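Local coordinates for protein beta-galactosidase (Marinomonas sp. ef1, PDB 6Y2K) that hydrolyses beta-galactosides, releasing terminal beta-D-galactose, as a cold-active, hexameric glycoside hydrolase of family GH42, at residues A[117-122]-A[225-230]; A[176-180]-A[204-210]; A[261-265]-A[298-302]. The contacts are given in a common frame with arbitrary orientation. Residues are numbered along the deposited sequence.

Interaction 1. Residues A[117-122]-A[225-230]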
loop_
_atom_site.group_PDB
_atom_site.type_symbol
_atom_site.label_atom_id
_atom_site.label_comp_id
_atom_site.label_asym_id
_atom_site.label_seq_id
_atom_site.Cartn_x
_atom_site.Cartn_y
_atom_site.Cartn_z
ATOM N N CYS A 117 -44.803 20.340 -35.377
ATOM C CA CYS A 117 -43.512 20.369 -36.078
ATOM C C CYS A 117 -43.698 20.518 -37.592
ATOM O O CYS A 117 -42.960 21.274 -38.229
ATOM C CB CYS A 117 -42.669 19.128 -35.758
ATOM S SG CYS A 117 -42.064 19.077 -34.052
ATOM N N ARG A 118 -44.666 19.787 -38.155
ATOM C CA ARG A 118 -44.994 19.917 -39.579
ATOM C C ARG A 118 -45.309 21.373 -39.930
ATOM O O ARG A 118 -44.808 21.885 -40.931
ATOM C CB ARG A 118 -46.166 19.015 -39.980
ATOM C CG ARG A 118 -46.300 18.813 -41.493
ATOM C CD ARG A 118 -47.612 18.125 -41.854
ATOM N NE ARG A 118 -47.806 16.900 -41.089
ATOM C CZ ARG A 118 -47.168 15.761 -41.331
ATOM N NH1 ARG A 118 -46.293 15.686 -42.324
ATOM N NH2 ARG A 118 -47.407 14.702 -40.578
ATOM N N ARG A 119 -46.124 22.028 -39.091
ATOM C CA ARG A 119 -46.496 23.439 -39.290
ATOM C C ARG A 119 -45.290 24.367 -39.282
ATOM O O ARG A 119 -45.109 25.161 -40.204
ATOM C CB ARG A 119 -47.491 23.926 -38.221
ATOM C CG ARG A 119 -48.028 25.334 -38.495
ATOM C CD ARG A 119 -48.832 25.950 -37.353
ATOM N NE ARG A 119 -48.047 26.078 -36.129
ATOM C CZ ARG A 119 -47.505 27.209 -35.680
ATOM N NH1 ARG A 119 -47.666 28.359 -36.328
ATOM N NH2 ARG A 119 -46.810 27.168 -34.557
ATOM N N MET A 120 -44.477 24.283 -38.228
ATOM C CA MET A 120 -43.351 25.207 -38.060
ATOM C C MET A 120 -42.238 24.970 -39.083
ATOM O O MET A 120 -41.676 25.929 -39.617
ATOM C CB MET A 120 -42.785 25.158 -36.625
ATOM C CG MET A 120 -41.496 25.948 -36.427
ATOM S SD MET A 120 -41.618 27.705 -36.821
ATOM C CE MET A 120 -42.459 28.331 -35.372
ATOM N N VAL A 121 -41.918 23.707 -39.346
ATOM C CA VAL A 121 -40.868 23.391 -40.314
ATOM C C VAL A 121 -41.293 23.803 -41.730
ATOM O O VAL A 121 -40.466 24.295 -42.499
ATOM C CB VAL A 121 -40.433 21.913 -40.257
ATOM C CG1 VAL A 121 -39.444 21.588 -41.379
ATOM C CG2 VAL A 121 -39.786 21.620 -38.905
ATOM N N THR A 122 -42.567 23.608 -42.062
ATOM C CA THR A 122 -43.110 24.099 -43.329
ATOM C C THR A 122 -43.015 25.622 -43.423
ATOM O O THR A 122 -42.548 26.143 -44.439
ATOM C CB THR A 122 -44.561 23.646 -43.550
ATOM O OG1 THR A 122 -44.611 22.216 -43.561
ATOM C CG2 THR A 122 -45.108 24.182 -44.893
ATOM N N LEU A 225 -40.271 13.305 -41.208
ATOM C CA LEU A 225 -41.281 14.299 -41.561
ATOM C C LEU A 225 -40.633 15.656 -41.874
ATOM O O LEU A 225 -41.067 16.344 -42.800
ATOM C CB LEU A 225 -42.404 14.394 -40.518
ATOM C CG LEU A 225 -42.399 15.388 -39.356
ATOM C CD1 LEU A 225 -42.666 16.827 -39.790
ATOM C CD2 LEU A 225 -43.444 14.947 -38.338
ATOM N N GLN A 226 -39.587 16.019 -41.135
ATOM C CA GLN A 226 -38.857 17.264 -41.389
ATOM C C GLN A 226 -38.055 17.169 -42.688
ATOM O O GLN A 226 -38.065 18.097 -43.497
ATOM C CB GLN A 226 -37.951 17.631 -40.204
ATOM C CG GLN A 226 -38.714 17.793 -38.883
ATOM C CD GLN A 226 -37.963 18.561 -37.799
ATOM O OE1 GLN A 226 -37.035 19.336 -38.096
ATOM N NE2 GLN A 226 -38.340 18.357 -36.558
ATOM N N VAL A 227 -37.379 16.043 -42.892
ATOM C CA VAL A 227 -36.610 15.809 -44.122
ATOM C C VAL A 227 -37.492 15.948 -45.381
ATOM O O VAL A 227 -37.081 16.577 -46.363
ATOM C CB VAL A 227 -35.923 14.414 -44.095
ATOM C CG1 VAL A 227 -35.419 13.996 -45.476
ATOM C CG2 VAL A 227 -34.774 14.397 -43.093
ATOM N N ASP A 228 -38.684 15.351 -45.358
ATOM C CA ASP A 228 -39.581 15.408 -46.527
ATOM C C ASP A 228 -39.949 16.858 -46.886
ATOM O O ASP A 228 -39.926 17.231 -48.069
ATOM C CB ASP A 228 -40.842 14.575 -46.321
ATOM C CG ASP A 228 -40.578 13.076 -46.311
ATOM O OD1 ASP A 228 -39.494 12.611 -46.726
ATOM O OD2 ASP A 228 -41.494 12.351 -45.889
ATOM N N ILE A 229 -40.243 17.670 -45.864
ATOM C CA ILE A 229 -40.532 19.095 -46.055
ATOM C C ILE A 229 -39.324 19.848 -46.619
ATOM O O ILE A 229 -39.476 20.670 -47.539
ATOM C CB ILE A 229 -40.973 19.765 -44.732
ATOM C CG1 ILE A 229 -42.320 19.200 -44.265
ATOM C CG2 ILE A 229 -41.078 21.284 -44.884
ATOM C CD1 ILE A 229 -42.596 19.408 -42.791
ATOM N N LEU A 230 -38.141 19.577 -46.058
ATOM C CA LEU A 230 -36.922 20.259 -46.467
ATOM C C LEU A 230 -36.460 19.846 -47.876
ATOM O O LEU A 230 -35.939 20.693 -48.608
ATOM C CB LEU A 230 -35.808 20.069 -45.427
ATOM C CG LEU A 230 -36.084 20.715 -44.054
ATOM C CD1 LEU A 230 -35.148 20.166 -42.981
ATOM C CD2 LEU A 230 -35.994 22.234 -44.125
#
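Val121 and Ile229 give up more area than any other residues of this helix pair, 83 and 77 Å², and they meet directly: Val121 CG1 lies 3.9 Å from Ile229 CG2. Both side chains leave their helices toward the partner, and Val121 CG1 also reaches Leu230 CG at 4.4 Å. The axes run the same way, 30° apart and 9.8 Å from each other at closest approach. Such near-parallel neighbours are expected in the outer layer of a TIM barrel, where helices 111-128 and 205-233 precede strands 134-138 and 238-244, adjacent in the barrel. Leu225, one turn before Ile229, adds 58 Å²; its CD1 rests 3.9 Å from Arg118 CA, while the Arg118 guanidinium pairs with Glu115. Ile229 CD1 sits 3.8 Å from Arg118 O and 3.5 Å from Thr122 OG1, whose hydroxyl donates to Arg118 O of its own helix, 2.7 Å away. Gln226 lays OE1 3.7 Å from Val121 CG2, yet its amide is hydrogen-bonded to Thr72 and Thr74.

Interaction 2. Residues A[176-180]-A[204-210]; sequences KAWGN and NPSHRLD
Trp178 (chi1 m, chi2 18°) lays one face of its indole over the first turn of helix 205-233, with Ser206 CB 3.8 Å from the centroid of its five-membered ring and His207 CA 3.7 Å from that of its six-membered ring, both CH-pi contacts. The motif is an N-capped helix start packed against a helix end, in the excursion between strands 134-138 and 238-244 of the TIM barrel. After helix 171-178, Gly179 is the first residue to leave helical phi/psi (67/41). Across the contact, Asn204 (phi/psi -59/129, chi1 t) is the N-cap: its OD1 accepts from Ser206 N at 3.1 Å. Register places Trp178 CA 5.2 Å from Ser206 CA. Asn204 ND2 donates to Trp178 O at 2.7 Å and, at 3.1 Å, to OD1 of Asn180, whose ND2 is hydrogen-bonded to Asn175. Asp210, also hydrogen-bonded to Tyr168, accepts at OD2 from Trp178 NE1 at 2.9 Å. A water donates to Trp178 O (3.2 Å) and Ser206 OG (2.8 Å), itself hydrogen-bonded to Thr503 O.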
loop_
_atom_site.group_PDB
_atom_site.type_symbol
_atom_site.label_atom_id
_atom_site.label_comp_id
_atom_site.label_asym_id
_atom_site.label_seq_id
_atom_site.Cartn_x
_atom_site.Cartn_y
_atom_site.Cartn_z
ATOM N N LYS A 176 -45.244 -16.268 -29.637
ATOM C CA LYS A 176 -44.269 -17.273 -30.030
ATOM C C LYS A 176 -42.853 -16.693 -30.113
ATOM O O LYS A 176 -41.901 -17.302 -29.614
ATOM C CB LYS A 176 -44.652 -17.908 -31.368
ATOM C CG LYS A 176 -43.897 -19.200 -31.650
ATOM C CD LYS A 176 -44.093 -19.685 -33.083
ATOM C CE LYS A 176 -43.118 -20.808 -33.408
ATOM N NZ LYS A 176 -43.350 -21.336 -34.781
ATOM N N ALA A 177 -42.730 -15.531 -30.752
ATOM C CA ALA A 177 -41.447 -14.830 -30.874
ATOM C C ALA A 177 -40.829 -14.404 -29.527
ATOM O O ALA A 177 -39.615 -14.494 -29.355
ATOM C CB ALA A 177 -41.598 -13.624 -31.795
ATOM N N TRP A 178 -41.661 -13.943 -28.594
ATOM C CA TRP A 178 -41.206 -13.497 -27.261
ATOM C C TRP A 178 -41.044 -14.647 -26.241
ATOM O O TRP A 178 -40.460 -14.446 -25.168
ATOM C CB TRP A 178 -42.199 -12.477 -26.673
ATOM C CG TRP A 178 -42.225 -11.121 -27.308
ATOM C CD1 TRP A 178 -41.738 -10.763 -28.537
ATOM C CD2 TRP A 178 -42.810 -9.938 -26.751
ATOM N NE1 TRP A 178 -41.958 -9.421 -28.761
ATOM C CE2 TRP A 178 -42.622 -8.895 -27.685
ATOM C CE3 TRP A 178 -43.453 -9.651 -25.540
ATOM C CZ2 TRP A 178 -43.065 -7.588 -27.447
ATOM C CZ3 TRP A 178 -43.904 -8.349 -25.310
ATOM C CH2 TRP A 178 -43.711 -7.339 -26.259
ATOM N N GLY A 179 -41.590 -15.830 -26.542
ATOM C CA GLY A 179 -41.605 -16.939 -25.586
ATOM C C GLY A 179 -42.484 -16.683 -24.364
ATOM O O GLY A 179 -42.129 -17.061 -23.241
ATOM N N ASN A 180 -43.660 -16.091 -24.591
ATOM C CA ASN A 180 -44.526 -15.625 -23.498
ATOM C C ASN A 180 -45.234 -16.737 -22.716
ATOM O O ASN A 180 -45.933 -16.447 -21.738
ATOM C CB ASN A 180 -45.540 -14.589 -24.007
ATOM C CG ASN A 180 -44.910 -13.230 -24.273
ATOM O OD1 ASN A 180 -43.858 -12.890 -23.707
ATOM N ND2 ASN A 180 -45.558 -12.433 -25.133
ATOM N N ASN A 204 -39.521 -9.215 -19.962
ATOM C CA ASN A 204 -39.014 -10.132 -20.987
ATOM C C ASN A 204 -37.997 -9.363 -21.836
ATOM O O ASN A 204 -38.304 -8.260 -22.285
ATOM C CB ASN A 204 -40.176 -10.630 -21.861
ATOM C CG ASN A 204 -39.782 -11.745 -22.827
ATOM O OD1 ASN A 204 -38.605 -11.945 -23.139
ATOM N ND2 ASN A 204 -40.789 -12.466 -23.326
ATOM N N PRO A 205 -36.781 -9.921 -22.043
ATOM C CA PRO A 205 -35.849 -9.204 -22.920
ATOM C C PRO A 205 -36.368 -8.949 -24.350
ATOM O O PRO A 205 -35.957 -7.961 -24.966
ATOM C CB PRO A 205 -34.598 -10.100 -22.925
ATOM C CG PRO A 205 -35.062 -11.436 -22.424
ATOM C CD PRO A 205 -36.141 -11.108 -21.437
ATOM N N SER A 206 -37.248 -9.822 -24.859
ATOM C CA SER A 206 -37.889 -9.625 -26.171
ATOM C C SER A 206 -38.778 -8.388 -26.182
ATOM O O SER A 206 -38.803 -7.637 -27.152
ATOM C CB SER A 206 -38.740 -10.841 -26.559
ATOM O OG SER A 206 -37.978 -12.037 -26.538
ATOM N N HIS A 207 -39.511 -8.215 -25.089
ATOM C CA HIS A 207 -40.372 -7.062 -24.836
ATOM C C HIS A 207 -39.544 -5.775 -24.807
ATOM O O HIS A 207 -39.886 -4.788 -25.467
ATOM C CB HIS A 207 -41.099 -7.314 -23.502
ATOM C CG HIS A 207 -42.096 -6.268 -23.110
ATOM N ND1 HIS A 207 -42.744 -6.305 -21.893
ATOM C CD2 HIS A 207 -42.559 -5.168 -23.751
ATOM C CE1 HIS A 207 -43.565 -5.274 -21.806
ATOM N NE2 HIS A 207 -43.471 -4.568 -22.917
ATOM N N ARG A 208 -38.446 -5.800 -24.060
ATOM C CA ARG A 208 -37.595 -4.622 -23.928
ATOM C C ARG A 208 -36.879 -4.278 -25.231
ATOM O O ARG A 208 -36.722 -3.093 -25.548
ATOM C CB ARG A 208 -36.580 -4.811 -22.801
ATOM C CG ARG A 208 -37.216 -4.901 -21.415
ATOM C CD ARG A 208 -36.204 -5.289 -20.348
ATOM N NE ARG A 208 -35.162 -4.279 -20.199
ATOM C CZ ARG A 208 -33.965 -4.468 -19.643
ATOM N NH1 ARG A 208 -33.115 -3.441 -19.585
ATOM N NH2 ARG A 208 -33.582 -5.659 -19.189
ATOM N N LEU A 209 -36.451 -5.298 -25.978
ATOM C CA LEU A 209 -35.755 -5.067 -27.249
ATOM C C LEU A 209 -36.677 -4.478 -28.333
ATOM O O LEU A 209 -36.316 -3.491 -29.001
ATOM C CB LEU A 209 -35.077 -6.352 -27.745
ATOM C CG LEU A 209 -34.237 -6.229 -29.017
ATOM C CD1 LEU A 209 -33.182 -5.138 -28.901
ATOM C CD2 LEU A 209 -33.574 -7.555 -29.347
ATOM N N ASP A 210 -37.852 -5.081 -28.510
ATOM C CA ASP A 210 -38.876 -4.526 -29.414
ATOM C C ASP A 210 -39.305 -3.110 -28.999
ATOM O O ASP A 210 -39.525 -2.252 -29.871
ATOM C CB ASP A 210 -40.104 -5.445 -29.509
ATOM C CG ASP A 210 -39.944 -6.563 -30.538
ATOM O OD1 ASP A 210 -38.973 -6.575 -31.327
ATOM O OD2 ASP A 210 -40.835 -7.435 -30.571
HETATM O O HOH W 1 -37.226 -14.482 -25.378
#

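Interaction 3. Residues A[261-265]-A[298-302]; sequences VASWD and HHDLY
An aromatic cluster between a barrel strand and a helix outside the barrel illustrates how a TIM barrel can seat a large side chain against its surrounding helical layer. Strand 261-266 is the sixth of the eight parallel strands, and helix 294-305 precedes the seventh, 310-315, so the contact lies within a beta-alpha-beta crossover. Residues 261-265 are extended and 298-302 helical; the two axes run at 155° and approach to 8.8 Å. The CA atoms of Ala262 and Tyr302 are the nearest across the segments, 5.7 Å apart. Ala262 and Trp264 point toward the helix, Ser263 and Asp265 away. Ala262 CB packs 3.1 Å from Tyr302 O and 4.1 Å from Tyr302 CB.

Trp264, with chi1 p and chi2 -73°, supplies most of the strand's buried area. One face of its indole receives His298 CB (chi1 m, chi2 97°), a CH-pi contact 3.4 Å from the centroid of the six-membered ring, and the His298 imidazole, ND1 hydrogen-bonded to Ala294 O, forms an offset stack with that ring, centroids 4.9 Å apart and planes at 30°. Tyr302 CD2 (chi1 m, chi2 -48°) also lies over that face, and is 3.4 Å from Trp264 CB; its OH is hydrogen-bonded to Met244 O. At the indole edge His299 (chi1 m, chi2 -40°), whose NE2 is hydrogen-bonded to Glu340, accepts at ND1 from Trp264 NE1 at 3.0 Å.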
loop_
_atom_site.group_PDB
_atom_site.type_symbol
_atom_site.label_atom_id
_atom_site.label_comp_id
_atom_site.label_asym_id
_atom_site.label_seq_id
_atom_site.Cartn_x
_atom_site.Cartn_y
_atom_site.Cartn_z
ATOM N N VAL A 261 -25.532 14.291 -44.383
ATOM C CA VAL A 261 -24.305 14.421 -43.605
ATOM C C VAL A 261 -24.578 13.950 -42.178
ATOM O O VAL A 261 -25.660 14.204 -41.642
ATOM C CB VAL A 261 -23.839 15.898 -43.526
ATOM C CG1 VAL A 261 -22.556 16.018 -42.708
ATOM C CG2 VAL A 261 -23.657 16.501 -44.921
ATOM N N ALA A 262 -23.601 13.268 -41.584
ATOM C CA ALA A 262 -23.616 12.971 -40.155
ATOM C C ALA A 262 -22.705 13.982 -39.486
ATOM O O ALA A 262 -21.538 14.094 -39.850
ATOM C CB ALA A 262 -23.119 11.564 -39.893
ATOM N N SER A 263 -23.238 14.734 -38.532
ATOM C CA SER A 263 -22.417 15.618 -37.718
ATOM C C SER A 263 -22.494 15.165 -36.280
ATOM O O SER A 263 -23.423 14.451 -35.899
ATOM C CB SER A 263 -22.853 17.077 -37.838
ATOM O OG SER A 263 -24.076 17.327 -37.187
ATOM N N TRP A 264 -21.508 15.561 -35.484
ATOM C CA TRP A 264 -21.542 15.228 -34.066
ATOM C C TRP A 264 -20.864 16.254 -33.183
ATOM O O TRP A 264 -20.187 17.172 -33.664
ATOM C CB TRP A 264 -21.035 13.797 -33.821
ATOM C CG TRP A 264 -19.564 13.653 -33.740
ATOM C CD1 TRP A 264 -18.677 13.720 -34.771
ATOM C CD2 TRP A 264 -18.800 13.377 -32.562
ATOM N NE1 TRP A 264 -17.396 13.517 -34.306
ATOM C CE2 TRP A 264 -17.442 13.302 -32.952
ATOM C CE3 TRP A 264 -19.131 13.173 -31.214
ATOM C CZ2 TRP A 264 -16.415 13.051 -32.039
ATOM C CZ3 TRP A 264 -18.107 12.927 -30.300
ATOM C CH2 TRP A 264 -16.767 12.859 -30.719
ATOM N N ASP A 265 -21.100 16.096 -31.883
ATOM C CA ASP A 265 -20.784 17.097 -30.892
ATOM C C ASP A 265 -19.746 16.528 -29.930
ATOM O O ASP A 265 -20.061 15.650 -29.120
ATOM C CB ASP A 265 -22.074 17.511 -30.168
ATOM C CG ASP A 265 -23.123 18.109 -31.115
ATOM O OD1 ASP A 265 -22.758 18.515 -32.229
ATOM O OD2 ASP A 265 -24.315 18.194 -30.747
ATOM N N HIS A 298 -15.790 8.114 -32.560
ATOM C CA HIS A 298 -17.009 8.728 -33.067
ATOM C C HIS A 298 -16.854 9.332 -34.470
ATOM O O HIS A 298 -17.790 9.279 -35.263
ATOM C CB HIS A 298 -17.513 9.760 -32.063
ATOM C CG HIS A 298 -17.936 9.142 -30.774
ATOM N ND1 HIS A 298 -17.110 9.081 -29.674
ATOM C CD2 HIS A 298 -19.073 8.491 -30.430
ATOM C CE1 HIS A 298 -17.728 8.439 -28.698
ATOM N NE2 HIS A 298 -18.920 8.071 -29.130
ATOM N N HIS A 299 -15.687 9.885 -34.782
ATOM C CA HIS A 299 -15.435 10.368 -36.144
ATOM C C HIS A 299 -15.643 9.215 -37.148
ATOM O O HIS A 299 -16.306 9.386 -38.165
ATOM C CB HIS A 299 -14.018 10.903 -36.314
ATOM C CG HIS A 299 -13.685 12.081 -35.457
ATOM N ND1 HIS A 299 -14.566 13.108 -35.216
ATOM C CD2 HIS A 299 -12.537 12.416 -34.822
ATOM C CE1 HIS A 299 -13.982 14.022 -34.459
ATOM N NE2 HIS A 299 -12.751 13.622 -34.199
ATOM N N ASP A 300 -15.086 8.044 -36.840
ATOM C CA ASP A 300 -15.221 6.859 -37.709
ATOM C C ASP A 300 -16.646 6.275 -37.740
ATOM O O ASP A 300 -17.149 5.911 -38.810
ATOM C CB ASP A 300 -14.194 5.776 -37.317
ATOM C CG ASP A 300 -12.740 6.192 -37.606
ATOM O OD1 ASP A 300 -12.504 7.070 -38.485
ATOM O OD2 ASP A 300 -11.829 5.635 -36.937
ATOM N N LEU A 301 -17.290 6.184 -36.582
ATOM C CA LEU A 301 -18.688 5.736 -36.509
ATOM C C LEU A 301 -19.607 6.646 -37.343
ATOM O O LEU A 301 -20.405 6.167 -38.156
ATOM C CB LEU A 301 -19.159 5.699 -35.049
ATOM C CG LEU A 301 -20.637 5.452 -34.730
ATOM C CD1 LEU A 301 -21.071 4.046 -35.111
ATOM C CD2 LEU A 301 -20.868 5.699 -33.248
ATOM N N TYR A 302 -19.466 7.952 -37.160
ATOM C CA TYR A 302 -20.356 8.912 -37.826
ATOM C C TYR A 302 -20.005 9.171 -39.298
ATOM O O TYR A 302 -20.899 9.475 -40.088
ATOM C CB TYR A 302 -20.495 10.204 -37.004
ATOM C CG TYR A 302 -21.191 9.973 -35.656
ATOM C CD1 TYR A 302 -22.376 9.238 -35.578
ATOM C CD2 TYR A 302 -20.665 10.479 -34.464
ATOM C CE1 TYR A 302 -23.010 8.999 -34.360
ATOM C CE2 TYR A 302 -21.308 10.256 -33.239
ATOM C CZ TYR A 302 -22.483 9.517 -33.196
ATOM O OH TYR A 302 -23.164 9.273 -32.011
#

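All three contacts are buried, but at different distances from the middle of the chain: the centre of interaction 3 lies about 6 Å from it, those of interactions 1 and 2 about 25 and 27 Å. Those outer two share helix 205-233, gripping it near its C-terminal end and at its start, with centres about 34 Å apart. Chemistry follows place. Between two peripheral helices, 117-122 with 225-230 relies on aliphatic packing without hydrogen bonding across. Where a helix begins, interaction 2 adds capping and direct polar bonds, and a second subunit lies against Asn204 and Pro205. Joining strand to helix, interaction 3 is dominated by aromatic rings; both it and interaction 2 centre on a tryptophan whose NE1 is hydrogen-bonded across the interface.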